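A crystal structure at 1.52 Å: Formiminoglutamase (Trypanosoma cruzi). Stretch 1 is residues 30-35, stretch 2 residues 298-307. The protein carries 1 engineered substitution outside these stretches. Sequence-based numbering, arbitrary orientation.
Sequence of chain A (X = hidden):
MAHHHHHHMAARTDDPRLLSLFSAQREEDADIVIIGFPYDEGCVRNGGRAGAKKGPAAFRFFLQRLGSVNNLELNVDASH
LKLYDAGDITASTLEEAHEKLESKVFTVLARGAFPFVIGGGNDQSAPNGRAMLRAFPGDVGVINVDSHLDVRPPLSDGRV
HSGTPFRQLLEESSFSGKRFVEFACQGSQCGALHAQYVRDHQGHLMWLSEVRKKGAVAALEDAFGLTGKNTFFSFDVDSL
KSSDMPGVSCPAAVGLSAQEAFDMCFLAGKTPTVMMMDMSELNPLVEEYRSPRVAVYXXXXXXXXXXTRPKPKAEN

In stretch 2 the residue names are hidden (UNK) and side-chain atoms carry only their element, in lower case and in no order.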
# COMPACT_ATOMS: atom_id res chain seq x y z
N ALA A 30 2.84 35.26 13.59
CA ALA A 30 3.07 33.90 13.11
C ALA A 30 3.89 33.87 11.82
O ALA A 30 3.65 34.65 10.89
CB ALA A 30 1.74 33.19 12.89
N ASP A 31 4.87 32.96 11.77
CA ASP A 31 5.66 32.73 10.57
C ASP A 31 4.79 32.07 9.51
O ASP A 31 4.90 32.36 8.32
CB ASP A 31 6.85 31.83 10.89
CG ASP A 31 7.75 32.41 11.97
OD1 ASP A 31 8.41 33.43 11.69
OD2 ASP A 31 7.81 31.85 13.08
N ILE A 32 3.91 31.18 9.96
CA ILE A 32 3.07 30.42 9.06
C ILE A 32 1.62 30.60 9.47
O ILE A 32 1.29 30.50 10.66
CB ILE A 32 3.43 28.91 9.09
CG1 ILE A 32 4.86 28.69 8.58
CG2 ILE A 32 2.40 28.08 8.29
CD1 ILE A 32 5.47 27.37 9.02
N VAL A 33 0.77 30.87 8.49
CA VAL A 33 -0.66 31.02 8.75
C VAL A 33 -1.53 30.01 8.00
O VAL A 33 -1.46 29.90 6.77
CB VAL A 33 -1.12 32.49 8.55
CG1 VAL A 33 -2.63 32.62 8.64
CG2 VAL A 33 -0.43 33.39 9.58
N ILE A 34 -2.33 29.25 8.76
CA ILE A 34 -3.24 28.24 8.24
C ILE A 34 -4.64 28.81 7.96
O ILE A 34 -5.26 29.42 8.83
CB ILE A 34 -3.40 27.05 9.23
CG1 ILE A 34 -2.05 26.38 9.50
CG2 ILE A 34 -4.39 26.04 8.70
CD1 ILE A 34 -2.08 25.48 10.72
N ILE A 35 -5.12 28.60 6.74
CA ILE A 35 -6.41 29.11 6.31
C ILE A 35 -7.23 27.94 5.78
O ILE A 35 -6.76 27.18 4.95
CB ILE A 35 -6.24 30.17 5.17
CG1 ILE A 35 -5.44 31.38 5.68
CG2 ILE A 35 -7.60 30.61 4.63
CD1 ILE A 35 -4.70 32.15 4.59
N UNK A 298 2.18 15.60 6.21
CA UNK A 298 2.73 16.34 5.08
C UNK A 298 3.03 17.80 5.44
O UNK A 298 4.11 18.32 5.13
s UNK A 298 0.58 14.83 1.83
c UNK A 298 1.82 14.95 3.14
c UNK A 298 1.77 16.26 3.89
c UNK A 298 1.07 16.16 0.72
N UNK A 299 2.06 18.46 6.07
CA UNK A 299 2.23 19.83 6.58
C UNK A 299 3.35 19.88 7.63
O UNK A 299 4.17 20.79 7.65
c UNK A 299 0.90 20.32 7.19
c UNK A 299 1.02 21.59 8.00
c UNK A 299 1.09 22.71 10.13
c UNK A 299 1.24 23.92 9.50
c UNK A 299 1.17 22.82 7.37
c UNK A 299 0.97 21.55 9.39
c UNK A 299 1.28 23.97 8.11
N UNK A 300 3.36 18.88 8.50
CA UNK A 300 4.39 18.72 9.51
C UNK A 300 5.80 18.73 8.90
O UNK A 300 6.69 19.42 9.39
c UNK A 300 6.74 17.32 13.05
c UNK A 300 5.67 17.70 12.27
c UNK A 300 7.48 16.22 12.70
c UNK A 300 4.15 17.41 10.28
c UNK A 300 5.32 16.99 11.13
o UNK A 300 8.56 15.85 13.49
c UNK A 300 6.08 15.87 10.80
c UNK A 300 7.16 15.49 11.57
N UNK A 301 5.99 17.97 7.83
CA UNK A 301 7.29 17.89 7.17
C UNK A 301 7.61 19.23 6.52
O UNK A 301 8.75 19.68 6.56
c UNK A 301 8.72 14.70 6.84
c UNK A 301 7.57 15.41 6.71
n UNK A 301 8.40 13.52 7.48
c UNK A 301 7.10 13.51 7.73
c UNK A 301 7.31 16.76 6.13
n UNK A 301 6.58 14.64 7.28
N UNK A 302 6.60 19.86 5.92
CA UNK A 302 6.81 21.18 5.38
C UNK A 302 7.33 22.11 6.48
O UNK A 302 8.32 22.81 6.28
c UNK A 302 5.52 25.54 5.31
c UNK A 302 5.33 24.19 5.51
c UNK A 302 6.49 25.08 3.16
c UNK A 302 5.54 21.80 4.78
c UNK A 302 6.29 23.73 3.37
c UNK A 302 6.11 25.99 4.13
c UNK A 302 5.69 23.27 4.54
N UNK A 303 6.64 22.10 7.61
CA UNK A 303 6.99 22.93 8.76
C UNK A 303 8.44 22.71 9.22
O UNK A 303 9.15 23.68 9.51
c UNK A 303 6.58 23.28 11.22
c UNK A 303 6.03 22.69 9.92
c UNK A 303 4.65 23.26 9.60
N UNK A 304 8.86 21.45 9.29
CA UNK A 304 10.24 21.12 9.61
C UNK A 304 11.22 21.70 8.59
O UNK A 304 12.27 22.22 8.96
c UNK A 304 10.49 19.48 12.15
c UNK A 304 10.43 19.61 9.66
c UNK A 304 9.90 18.88 10.90
c UNK A 304 10.24 17.42 10.80
N UNK A 305 10.88 21.59 7.31
CA UNK A 305 11.73 22.11 6.25
C UNK A 305 11.85 23.61 6.39
O UNK A 305 12.93 24.18 6.22
N UNK A 306 10.73 24.24 6.71
CA UNK A 306 10.67 25.69 6.88
C UNK A 306 11.59 26.14 8.02
O UNK A 306 12.31 27.13 7.90
c UNK A 306 8.67 28.05 5.69
c UNK A 306 9.24 26.11 7.17
c UNK A 306 8.79 29.80 7.83
c UNK A 306 8.98 27.57 6.96
c UNK A 306 8.43 29.40 5.49
c UNK A 306 8.48 30.27 6.55
c UNK A 306 9.04 28.45 8.02
N UNK A 307 11.57 25.39 9.11
CA UNK A 307 12.41 25.72 10.25
C UNK A 307 13.89 25.83 9.88
O UNK A 307 14.69 26.38 10.65
c UNK A 307 12.22 24.69 11.37

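Position 298 carries four side-chain atoms in an unbranched chain, two carbons, a sulfur and a terminal carbon, and lies out of reach of stretch 1. A thioether of this length is methionine, Met298.

At position 299 one carbon leads to a six-membered ring of carbons with no heteroatom; the CA-to-CB bond points toward the strand, and the ring meets Ile32 and Ile34. This is phenylalanine. CE1 of Phe299 lies 4.3 Å from CG2 of Ile32, which sits at the ring edge, and CZ of Phe299 approaches CD1 of Ile34 to 3.9 Å.

Position 300 has the same carbon and six-membered ring, but the ring bears an oxygen; it makes no contact with stretch 1. It is Tyr300, whose hydroxyl is hydrogen-bonded elsewhere in the structure.

Position 301 shows one carbon and a five-membered ring of three carbons and two nitrogens, an imidazole, and is likewise remote from the strand: His301.

Position 302 again has one carbon and an all-carbon six-membered ring, which touches Ile32. It is Phe302, with CE2 4.1 Å from CD1 of Ile32; the methyl lies at the ring edge.

Position 303 has three carbons, branched at the first, and meets Ile32 although its CA-to-CB bond points sideways. The short fork identifies valine, and CG2 of Val303 is 4.2 Å from CD1 of Ile32.

Position 304 has four carbons forked at the second, and touches nothing on stretch 1. This is Leu304.

Position 305 has no side-chain atoms and is therefore Gly305.

At position 306 one carbon carries a six-carbon ring that reaches Asp31 and Ile32, identifying Phe306. Its CD2 lies 3.9 Å from CD1 of Ile32, and this methyl stands over the ring face, 4.3 Å from the centroid, in a CH-pi contact. CE2 of Phe306 also comes within 4.2 Å of CB of Asp31.

Position 307 has a single side-chain carbon and no contact, hence Ala307.

The helix runs nearly antiparallel to the strand, at 161°, with axes 11.8 Å apart at closest approach. Large side chains span this gap, burying 266 Å². Strand alternation turns Ile32 and Ile34 toward the helix and Val33 away, while helical periodicity brings Phe299, Phe302, Val303 and Phe306 to the strand. Ile32 is the hub, its CD1 touching three of these four residues and its CG2 the other. No hydrogen bond crosses between the stretches; apolar packing, including the methyl over the Phe306 ring, makes the contact.

Stretch 2 (298-307) MFYHFVLGFA
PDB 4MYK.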